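Local coordinates for protein cysteine protease-like VirA (PDB 3EB8) that is a secreted Shigella flexneri effector required for entry into epithelial cells and for intra- and intercellular spreading, its reputed tubulin protease activity being disputed, at residues H38-I41 against I46-C49; I113-N118 against A352-D357; S56-Y59 against K64-S67. All blocks are in the same frame, centred on the assembly; numbering follows the deposited sequence.

Contact 1: residues H38-I41 against I46-C49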
ATOM      1  N   HIS A  38      18.436   2.828  -5.591  1.00 59.09           N
ATOM      2  CA  HIS A  38      19.699   2.144  -5.804  1.00 59.93           C
ATOM      3  C   HIS A  38      19.503   0.642  -5.851  1.00 59.32           C
ATOM      4  O   HIS A  38      18.564   0.099  -5.273  1.00 58.41           O
ATOM      5  CB  HIS A  38      20.667   2.446  -4.670  1.00 60.92           C
ATOM      6  CG  HIS A  38      20.221   1.886  -3.360  1.00 60.48           C
ATOM      7  ND1 HIS A  38      19.446   2.597  -2.476  1.00 60.22           N
ATOM      8  CD2 HIS A  38      20.407   0.667  -2.809  1.00 60.39           C
ATOM      9  CE1 HIS A  38      19.193   1.846  -1.421  1.00 60.04           C
ATOM     10  NE2 HIS A  38      19.764   0.672  -1.598  1.00 65.43           N
ATOM     11  N   ALA A  39      20.415  -0.029  -6.536  1.00 59.98           N
ATOM     12  CA  ALA A  39      20.454  -1.479  -6.546  1.00 59.77           C
ATOM     13  C   ALA A  39      21.904  -1.892  -6.428  1.00 60.95           C
ATOM     14  O   ALA A  39      22.768  -1.408  -7.140  1.00 61.85           O
ATOM     15  CB  ALA A  39      19.839  -2.027  -7.816  1.00 59.41           C
ATOM     16  N   ASN A  40      22.178  -2.762  -5.479  1.00 70.07           N
ATOM     17  CA  ASN A  40      23.530  -3.244  -5.281  1.00 62.87           C
ATOM     18  C   ASN A  40      23.499  -4.727  -5.542  1.00 64.35           C
ATOM     19  O   ASN A  40      22.953  -5.503  -4.753  1.00 68.54           O
ATOM     20  CB  ASN A  40      24.020  -2.939  -3.860  1.00 68.70           C
ATOM     21  CG  ASN A  40      23.934  -1.451  -3.519  1.00 73.20           C
ATOM     22  OD1 ASN A  40      24.192  -0.603  -4.368  1.00 75.83           O
ATOM     23  ND2 ASN A  40      23.565  -1.133  -2.275  1.00 77.76           N
ATOM     24  N   ILE A  41      24.060  -5.113  -6.681  1.00 62.78           N
ATOM     25  CA  ILE A  41      24.133  -6.514  -7.058  1.00 63.02           C
ATOM     26  C   ILE A  41      25.568  -6.998  -7.206  1.00 66.65           C
ATOM     27  O   ILE A  41      26.255  -6.678  -8.169  1.00 65.09           O
ATOM     28  CB  ILE A  41      23.308  -6.796  -8.328  1.00 76.77           C
ATOM     29  CG1 ILE A  41      21.818  -6.544  -8.016  1.00 75.29           C
ATOM     30  CG2 ILE A  41      23.566  -8.234  -8.834  1.00 68.43           C
ATOM     31  CD1 ILE A  41      21.013  -6.000  -9.178  1.00 66.35           C
ATOM     32  N   ILE A  46      23.695   0.317  -9.106  1.00 63.50           N
ATOM     33  CA  ILE A  46      23.012   1.211 -10.017  1.00 63.45           C
ATOM     34  C   ILE A  46      22.312   2.275  -9.181  1.00 62.91           C
ATOM     35  O   ILE A  46      21.652   1.960  -8.195  1.00 61.92           O
ATOM     36  CB  ILE A  46      21.997   0.461 -10.913  1.00 62.67           C
ATOM     37  CG1 ILE A  46      22.696  -0.627 -11.711  1.00 63.40           C
ATOM     38  CG2 ILE A  46      21.351   1.403 -11.894  1.00 66.39           C
ATOM     39  CD1 ILE A  46      22.844  -1.940 -10.978  1.00 62.94           C
ATOM     40  N   ARG A  47      22.484   3.533  -9.560  1.00 63.76           N
ATOM     41  CA  ARG A  47      21.821   4.615  -8.868  1.00 63.48           C
ATOM     42  C   ARG A  47      20.922   5.345  -9.838  1.00 63.38           C
ATOM     43  O   ARG A  47      21.328   5.665 -10.960  1.00 64.42           O
ATOM     44  CB  ARG A  47      22.841   5.582  -8.278  1.00 64.89           C
ATOM     45  CG  ARG A  47      23.963   4.910  -7.532  1.00 65.48           C
ATOM     46  CD  ARG A  47      23.452   4.115  -6.345  1.00 64.38           C
ATOM     47  NE  ARG A  47      24.571   3.567  -5.585  1.00 73.31           N
ATOM     48  CZ  ARG A  47      25.310   4.272  -4.736  1.00 66.47           C
ATOM     49  NH1 ARG A  47      25.039   5.555  -4.531  1.00 66.99           N
ATOM     50  NH2 ARG A  47      26.314   3.689  -4.095  1.00 67.35           N
ATOM     51  N   LEU A  48      19.696   5.609  -9.412  1.00 62.26           N
ATOM     52  CA  LEU A  48      18.757   6.351 -10.230  1.00 62.21           C
ATOM     53  C   LEU A  48      18.586   7.734  -9.639  1.00 62.73           C
ATOM     54  O   LEU A  48      18.192   7.871  -8.482  1.00 62.09           O
ATOM     55  CB  LEU A  48      17.419   5.639 -10.257  1.00 60.68           C
ATOM     56  CG  LEU A  48      17.540   4.149 -10.563  1.00 60.17           C
ATOM     57  CD1 LEU A  48      16.172   3.467 -10.506  1.00 58.82           C
ATOM     58  CD2 LEU A  48      18.193   3.946 -11.906  1.00 61.31           C
ATOM     59  N   CYS A  49      18.887   8.758 -10.429  1.00 64.10           N
ATOM     60  CA  CYS A  49      18.846  10.121  -9.929  1.00 64.98           C
ATOM     61  C   CYS A  49      17.906  10.993 -10.737  1.00 65.26           C
ATOM     62  O   CYS A  49      17.757  10.813 -11.943  1.00 65.62           O
ATOM     63  CB  CYS A  49      20.249  10.730  -9.918  1.00 66.86           C
ATOM     64  SG  CYS A  49      21.443   9.745  -9.004  1.00 66.84           S
TER
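His38-Ile41 and Ile46-Cys49 run antiparallel at 174° as facing arms of a beta hairpin, their axes 4.8 Å apart at closest approach. Ala39 and Ile46 form a hydrogen-bonded pair: Ala39 N donates to Ile46 O at 2.9 Å, and Ile46 N returns the bond to Ala39 O at 2.8 Å. Next to it, His38 and Arg47 make a non-hydrogen-bonded pair. Ile46 O also meets the C-H of His38 CA, 3.1 Å away, so this carbonyl receives both an N-H and a weaker C-H donor. On the face carrying His38 and Arg47, Arg47 CD lies 3.7 Å from His38 CB. The arginine chain bends at chi2 (-61°) and brings its methylene part against the histidine stem. The imidazole swings the other way, CG sitting between backbone N and carbonyl carbon (chi1 66°), and ND1 bonds to Ser26 OG. The guanidinium is held by Ser45 OG at NE and by a salt bridge from NH1 to Glu35. On the other face, Ile46 CD1 extends across to strand 35-41, 3.9 Å from Ala39 O, and makes a looser apolar contact with Ala39 CB. The hairpin supplies the second and third strands of a five-stranded antiparallel meander, with strand 24-25 beside 35-41 and strand 54-61 beside 44-51, while Phe23 touches Ala39, Ile46 and Leu48.

Contact 2: residues I113-N118 against A352-D357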
ATOM      1  N   ILE A 113      -6.418  -2.769 -12.053  1.00 52.96           N
ATOM      2  CA  ILE A 113      -6.304  -3.225 -10.671  1.00 53.75           C
ATOM      3  C   ILE A 113      -4.960  -3.897 -10.446  1.00 60.99           C
ATOM      4  O   ILE A 113      -4.252  -3.582  -9.485  1.00 51.31           O
ATOM      5  CB  ILE A 113      -7.438  -4.207 -10.313  1.00 54.09           C
ATOM      6  CG1 ILE A 113      -8.741  -3.440 -10.077  1.00 56.99           C
ATOM      7  CG2 ILE A 113      -7.085  -5.023  -9.079  1.00 53.73           C
ATOM      8  CD1 ILE A 113      -9.982  -4.258 -10.389  1.00 53.04           C
ATOM      9  N   GLU A 114      -4.613  -4.821 -11.335  1.00 53.11           N
ATOM     10  CA  GLU A 114      -3.347  -5.550 -11.240  1.00 53.31           C
ATOM     11  C   GLU A 114      -2.130  -4.615 -11.293  1.00 52.86           C
ATOM     12  O   GLU A 114      -1.238  -4.687 -10.444  1.00 52.33           O
ATOM     13  CB  GLU A 114      -3.262  -6.598 -12.348  1.00 54.73           C
ATOM     14  CG  GLU A 114      -1.929  -7.279 -12.450  1.00 68.00           C
ATOM     15  CD  GLU A 114      -1.722  -8.287 -11.344  1.00 88.44           C
ATOM     16  OE1 GLU A 114      -2.667  -8.492 -10.544  1.00 82.88           O
ATOM     17  OE2 GLU A 114      -0.617  -8.872 -11.271  1.00101.69           O
ATOM     18  N   THR A 115      -2.118  -3.734 -12.288  1.00 53.25           N
ATOM     19  CA  THR A 115      -1.075  -2.735 -12.424  1.00 53.05           C
ATOM     20  C   THR A 115      -0.972  -1.865 -11.182  1.00 51.89           C
ATOM     21  O   THR A 115       0.123  -1.611 -10.702  1.00 55.58           O
ATOM     22  CB  THR A 115      -1.335  -1.826 -13.626  1.00 53.82           C
ATOM     23  OG1 THR A 115      -1.397  -2.624 -14.814  1.00 55.17           O
ATOM     24  CG2 THR A 115      -0.231  -0.753 -13.746  1.00 53.80           C
ATOM     25  N   ALA A 116      -2.108  -1.403 -10.664  1.00 51.36           N
ATOM     26  CA  ALA A 116      -2.102  -0.578  -9.459  1.00 50.47           C
ATOM     27  C   ALA A 116      -1.527  -1.339  -8.268  1.00 51.45           C
ATOM     28  O   ALA A 116      -0.750  -0.785  -7.481  1.00 49.72           O
ATOM     29  CB  ALA A 116      -3.490  -0.081  -9.135  1.00 50.12           C
ATOM     30  N   ILE A 117      -1.912  -2.606  -8.134  1.00 50.30           N
ATOM     31  CA  ILE A 117      -1.415  -3.421  -7.042  1.00 50.18           C
ATOM     32  C   ILE A 117       0.121  -3.469  -7.046  1.00 55.33           C
ATOM     33  O   ILE A 117       0.765  -3.371  -6.002  1.00 50.13           O
ATOM     34  CB  ILE A 117      -2.019  -4.848  -7.074  1.00 55.91           C
ATOM     35  CG1 ILE A 117      -3.486  -4.830  -6.626  1.00 61.91           C
ATOM     36  CG2 ILE A 117      -1.232  -5.798  -6.199  1.00 50.97           C
ATOM     37  CD1 ILE A 117      -4.161  -6.211  -6.694  1.00 51.34           C
ATOM     38  N   ASN A 118       0.709  -3.571  -8.227  1.00 50.91           N
ATOM     39  CA  ASN A 118       2.150  -3.774  -8.326  1.00 51.24           C
ATOM     40  C   ASN A 118       3.020  -2.564  -8.715  1.00 52.17           C
ATOM     41  O   ASN A 118       4.217  -2.719  -8.964  1.00 52.48           O
ATOM     42  CB  ASN A 118       2.434  -4.959  -9.249  1.00 52.12           C
ATOM     43  CG  ASN A 118       1.869  -6.261  -8.700  1.00 52.36           C
ATOM     44  OD1 ASN A 118       1.065  -6.926  -9.351  1.00 59.76           O
ATOM     45  ND2 ASN A 118       2.268  -6.612  -7.479  1.00 52.11           N
ATOM     46  N   ALA A 352       0.132   7.192  -6.709  1.00 47.71           N
ATOM     47  CA  ALA A 352       0.302   6.959  -8.126  1.00 47.87           C
ATOM     48  C   ALA A 352      -1.055   6.959  -8.816  1.00 47.58           C
ATOM     49  O   ALA A 352      -2.078   6.618  -8.222  1.00 47.11           O
ATOM     50  CB  ALA A 352       1.057   5.631  -8.400  1.00 47.75           C
ATOM     51  N   ILE A 353      -1.050   7.347 -10.081  1.00 47.89           N
ATOM     52  CA  ILE A 353      -2.208   7.184 -10.927  1.00 47.66           C
ATOM     53  C   ILE A 353      -1.962   6.042 -11.911  1.00 53.00           C
ATOM     54  O   ILE A 353      -0.896   5.944 -12.528  1.00 48.03           O
ATOM     55  CB  ILE A 353      -2.574   8.491 -11.655  1.00 48.09           C
ATOM     56  CG1 ILE A 353      -3.142   9.502 -10.653  1.00 52.58           C
ATOM     57  CG2 ILE A 353      -3.635   8.244 -12.712  1.00 47.89           C
ATOM     58  CD1 ILE A 353      -3.409  10.863 -11.255  1.00 57.43           C
ATOM     59  N   ILE A 354      -2.953   5.165 -12.016  1.00 47.20           N
ATOM     60  CA  ILE A 354      -2.922   4.044 -12.938  1.00 52.18           C
ATOM     61  C   ILE A 354      -4.058   4.245 -13.938  1.00 52.30           C
ATOM     62  O   ILE A 354      -5.222   4.368 -13.554  1.00 54.40           O
ATOM     63  CB  ILE A 354      -3.059   2.697 -12.200  1.00 46.96           C
ATOM     64  CG1 ILE A 354      -1.844   2.455 -11.287  1.00 47.90           C
ATOM     65  CG2 ILE A 354      -3.211   1.561 -13.182  1.00 47.18           C
ATOM     66  CD1 ILE A 354      -1.908   3.172  -9.949  1.00 46.75           C
ATOM     67  N   SER A 355      -3.704   4.327 -15.217  1.00 52.16           N
ATOM     68  CA  SER A 355      -4.671   4.620 -16.266  1.00 47.69           C
ATOM     69  C   SER A 355      -4.849   3.448 -17.229  1.00 50.77           C
ATOM     70  O   SER A 355      -3.863   2.765 -17.569  1.00 51.73           O
ATOM     71  CB  SER A 355      -4.219   5.850 -17.058  1.00 53.27           C
ATOM     72  OG  SER A 355      -5.068   6.083 -18.166  1.00 51.82           O
ATOM     73  N   PRO A 356      -6.103   3.211 -17.670  1.00 60.11           N
ATOM     74  CA  PRO A 356      -6.328   2.303 -18.797  1.00 52.26           C
ATOM     75  C   PRO A 356      -5.603   2.913 -19.978  1.00 49.17           C
ATOM     76  O   PRO A 356      -5.426   4.139 -20.007  1.00 48.57           O
ATOM     77  CB  PRO A 356      -7.835   2.395 -19.041  1.00 47.83           C
ATOM     78  CG  PRO A 356      -8.413   3.077 -17.864  1.00 62.89           C
ATOM     79  CD  PRO A 356      -7.334   3.914 -17.269  1.00 62.83           C
ATOM     80  N   ASP A 357      -5.168   2.101 -20.930  1.00 49.63           N
ATOM     81  CA  ASP A 357      -4.549   2.661 -22.128  1.00 54.96           C
ATOM     82  C   ASP A 357      -5.633   3.175 -23.055  1.00 54.76           C
ATOM     83  O   ASP A 357      -6.799   3.086 -22.682  1.00 57.36           O
ATOM     84  CB  ASP A 357      -3.669   1.643 -22.843  1.00 50.40           C
ATOM     85  CG  ASP A 357      -2.663   2.308 -23.739  1.00 54.44           C
ATOM     86  OD1 ASP A 357      -2.936   3.445 -24.163  1.00 63.73           O
ATOM     87  OD2 ASP A 357      -1.597   1.721 -24.004  1.00 52.64           O
TER
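Ile354 lays both branches of its side chain against helix 110-118, CG1 and CD1 over Ala116 and CG2 against Thr115. This is alpha/beta layer packing, a helix resting on the mixed sheet through its strand 348-356, close to the C terminus of the chain. Ile354 CG1 comes within 3.6 Å of Ala116 CA, and CD1 lies 3.7 Å from Ala116 CB, so the small alanine lets the helix backbone approach the strand closely. Chi1 of -65° turns CG1 to the N side of the residue and sends CG2 the other way, alongside Thr115, where Ile354 CG2 meets the methyl Thr115 CG2 at 3.8 Å. No hydrogen bond crosses between the two segments, and the contact is wholly apolar. Thr115 satisfies its hydroxyl within the helix, OG1 bonding to Glu111 O, and its side chain also touches Ile95 and Ala97 of the adjoining strand 94-97. Strand 315-327 joins on the other flank: Ile318 packs on Ala116, and Lys320 NZ bonds to Ala116 O. Ser355, the next residue along the strand, points away from the helix; its OG pairs with Thr312 OG1 and donates to Pro356 O at 2.7 Å, with the hydroxyl tilted 21° from that carbonyl's plane.

Contact 3: residues S56-Y59 against K64-S67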
ATOM      1  N   SER A  56      18.570  10.323 -14.547  1.00 67.75           N
ATOM      2  CA  SER A  56      19.824   9.770 -15.037  1.00 68.79           C
ATOM      3  C   SER A  56      20.115   8.467 -14.303  1.00 67.38           C
ATOM      4  O   SER A  56      19.721   8.285 -13.147  1.00 66.03           O
ATOM      5  CB  SER A  56      20.986  10.754 -14.851  1.00 70.62           C
ATOM      6  OG  SER A  56      20.713  11.980 -15.499  1.00 74.07           O
ATOM      7  N   VAL A  57      20.805   7.564 -14.988  1.00 67.86           N
ATOM      8  CA  VAL A  57      21.188   6.288 -14.415  1.00 66.85           C
ATOM      9  C   VAL A  57      22.698   6.205 -14.287  1.00 68.10           C
ATOM     10  O   VAL A  57      23.428   6.452 -15.240  1.00 69.73           O
ATOM     11  CB  VAL A  57      20.699   5.134 -15.279  1.00 66.42           C
ATOM     12  CG1 VAL A  57      21.000   3.806 -14.593  1.00 65.40           C
ATOM     13  CG2 VAL A  57      19.202   5.298 -15.566  1.00 65.51           C
ATOM     14  N   PHE A  58      23.163   5.860 -13.094  1.00 67.49           N
ATOM     15  CA  PHE A  58      24.587   5.733 -12.853  1.00 68.67           C
ATOM     16  C   PHE A  58      24.958   4.282 -12.587  1.00 67.98           C
ATOM     17  O   PHE A  58      24.346   3.600 -11.755  1.00 66.53           O
ATOM     18  CB  PHE A  58      25.006   6.606 -11.680  1.00 69.07           C
ATOM     19  CG  PHE A  58      24.923   8.071 -11.963  1.00 70.28           C
ATOM     20  CD1 PHE A  58      23.711   8.739 -11.893  1.00 69.52           C
ATOM     21  CD2 PHE A  58      26.060   8.788 -12.298  1.00 72.34           C
ATOM     22  CE1 PHE A  58      23.631  10.088 -12.152  1.00 70.80           C
ATOM     23  CE2 PHE A  58      25.993  10.141 -12.555  1.00 73.68           C
ATOM     24  CZ  PHE A  58      24.776  10.795 -12.482  1.00 72.93           C
ATOM     25  N   TYR A  59      25.964   3.814 -13.313  1.00 69.18           N
ATOM     26  CA  TYR A  59      26.425   2.448 -13.192  1.00 68.85           C
ATOM     27  C   TYR A  59      27.794   2.442 -12.528  1.00 69.91           C
ATOM     28  O   TYR A  59      28.773   2.919 -13.085  1.00 72.89           O
ATOM     29  CB  TYR A  59      26.478   1.788 -14.567  1.00 69.53           C
ATOM     30  CG  TYR A  59      25.149   1.763 -15.290  1.00 70.63           C
ATOM     31  CD1 TYR A  59      24.787   2.787 -16.168  1.00 69.64           C
ATOM     32  CD2 TYR A  59      24.259   0.715 -15.099  1.00 67.40           C
ATOM     33  CE1 TYR A  59      23.574   2.760 -16.839  1.00 70.37           C
ATOM     34  CE2 TYR A  59      23.046   0.680 -15.759  1.00 66.86           C
ATOM     35  CZ  TYR A  59      22.706   1.696 -16.627  1.00 76.03           C
ATOM     36  OH  TYR A  59      21.489   1.631 -17.273  1.00 73.78           O
ATOM     37  N   LYS A  64      34.511   2.685 -12.064  1.00124.74           N
ATOM     38  CA  LYS A  64      34.269   3.170 -13.419  1.00127.85           C
ATOM     39  C   LYS A  64      33.354   4.388 -13.436  1.00123.80           C
ATOM     40  O   LYS A  64      33.765   5.477 -13.837  1.00130.48           O
ATOM     41  CB  LYS A  64      33.687   2.054 -14.293  1.00134.73           C
ATOM     42  CG  LYS A  64      34.621   0.862 -14.482  1.00139.17           C
ATOM     43  CD  LYS A  64      34.052  -0.146 -15.471  1.00139.50           C
ATOM     44  CE  LYS A  64      33.730   0.510 -16.809  1.00139.87           C
ATOM     45  NZ  LYS A  64      34.930   1.109 -17.462  1.00139.70           N
ATOM     46  N   ILE A  65      32.114   4.195 -13.001  1.00112.86           N
ATOM     47  CA  ILE A  65      31.094   5.251 -13.002  1.00 98.75           C
ATOM     48  C   ILE A  65      30.731   5.790 -14.383  1.00 87.09           C
ATOM     49  O   ILE A  65      31.311   6.761 -14.854  1.00 97.70           O
ATOM     50  CB  ILE A  65      31.471   6.435 -12.093  1.00 91.40           C
ATOM     51  CG1 ILE A  65      31.758   5.941 -10.678  1.00104.93           C
ATOM     52  CG2 ILE A  65      30.343   7.449 -12.058  1.00 83.74           C
ATOM     53  CD1 ILE A  65      31.887   7.047  -9.659  1.00107.55           C
ATOM     54  N   GLN A  66      29.757   5.160 -15.022  1.00 82.51           N
ATOM     55  CA  GLN A  66      29.214   5.671 -16.269  1.00 84.52           C
ATOM     56  C   GLN A  66      27.797   6.144 -15.989  1.00 78.85           C
ATOM     57  O   GLN A  66      27.195   5.747 -14.995  1.00 72.91           O
ATOM     58  CB  GLN A  66      29.191   4.569 -17.327  1.00 90.51           C
ATOM     59  CG  GLN A  66      30.395   3.657 -17.284  1.00 97.29           C
ATOM     60  CD  GLN A  66      30.000   2.197 -17.320  1.00 98.16           C
ATOM     61  OE1 GLN A  66      29.203   1.773 -18.161  1.00 83.44           O
ATOM     62  NE2 GLN A  66      30.553   1.417 -16.398  1.00105.17           N
ATOM     63  N   SER A  67      27.256   6.989 -16.859  1.00 76.92           N
ATOM     64  CA  SER A  67      25.892   7.462 -16.660  1.00 74.24           C
ATOM     65  C   SER A  67      25.123   7.585 -17.961  1.00 74.83           C
ATOM     66  O   SER A  67      25.692   7.603 -19.045  1.00 76.61           O
ATOM     67  CB  SER A  67      25.880   8.797 -15.914  1.00 74.71           C
ATOM     68  OG  SER A  67      26.304   9.853 -16.757  1.00 81.11           O
TER
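Phe58 holds CG beside its own backbone N and opposite the carbonyl carbon; this chi1 of -69° carries the ring to the side of Ser67, and the ring's own rotation, chi2 80°, turns one face to it. The pair belongs to the beta hairpin of strands 54-61 and 66-69, the latter an outermost strand of the antiparallel sheet. Ser67 CB makes a CH-pi contact, 3.9 Å from the centroid of the Phe58 ring and 25° off its normal. Ser67 CB is displaced toward the rim of the ring and lies 3.6 Å from Phe58 CE2. Ile65 adds a loose apolar touch at the ring's edge, its CG2 4.5 Å from Phe58 CD2. Tyr59 and Gln66, on the reverse face, are the hydrogen-bonded pair: Tyr59 N donates to Gln66 O at 2.8 Å and nearly straight, while Gln66 N reaches Tyr59 O at 3.1 Å. The tyrosine ring turns an edge to the same Gln66 carbonyl, with CD1 4.0 Å from Gln66 O. Both aromatic side chains also reach the other neighbouring strand, 44-51, where Tyr59 touches Ile46 and Phe58 touches Cys49. The Ser67 backbone also touches the residue before Phe58: Ser67 CA, through its C-H, lies 3.0 Å from Val57 O.

How the contacts relate
From the N terminus, contact 1 closes a short hairpin loop, with four residues between its segments; contact 3 then closes the next hairpin in the same way. Both lie in the antiparallel meander, with centres 9 Å apart. Strands 44-51 and 54-61 join them directly: Arg47 O and Cys49 O probably accept hydrogen bonds from Phe58 N and Ser56 N, while Ile46 packs on Val57. Contact 2 opens only afterwards and spans 233 residues, bringing strand 348-356 of the mixed sheet back to helix 110-118. All three follow in series, none nested or crossed. Contact 2 stays apart, its centre about 24 Å from that of contact 1 and 30 Å from that of contact 3.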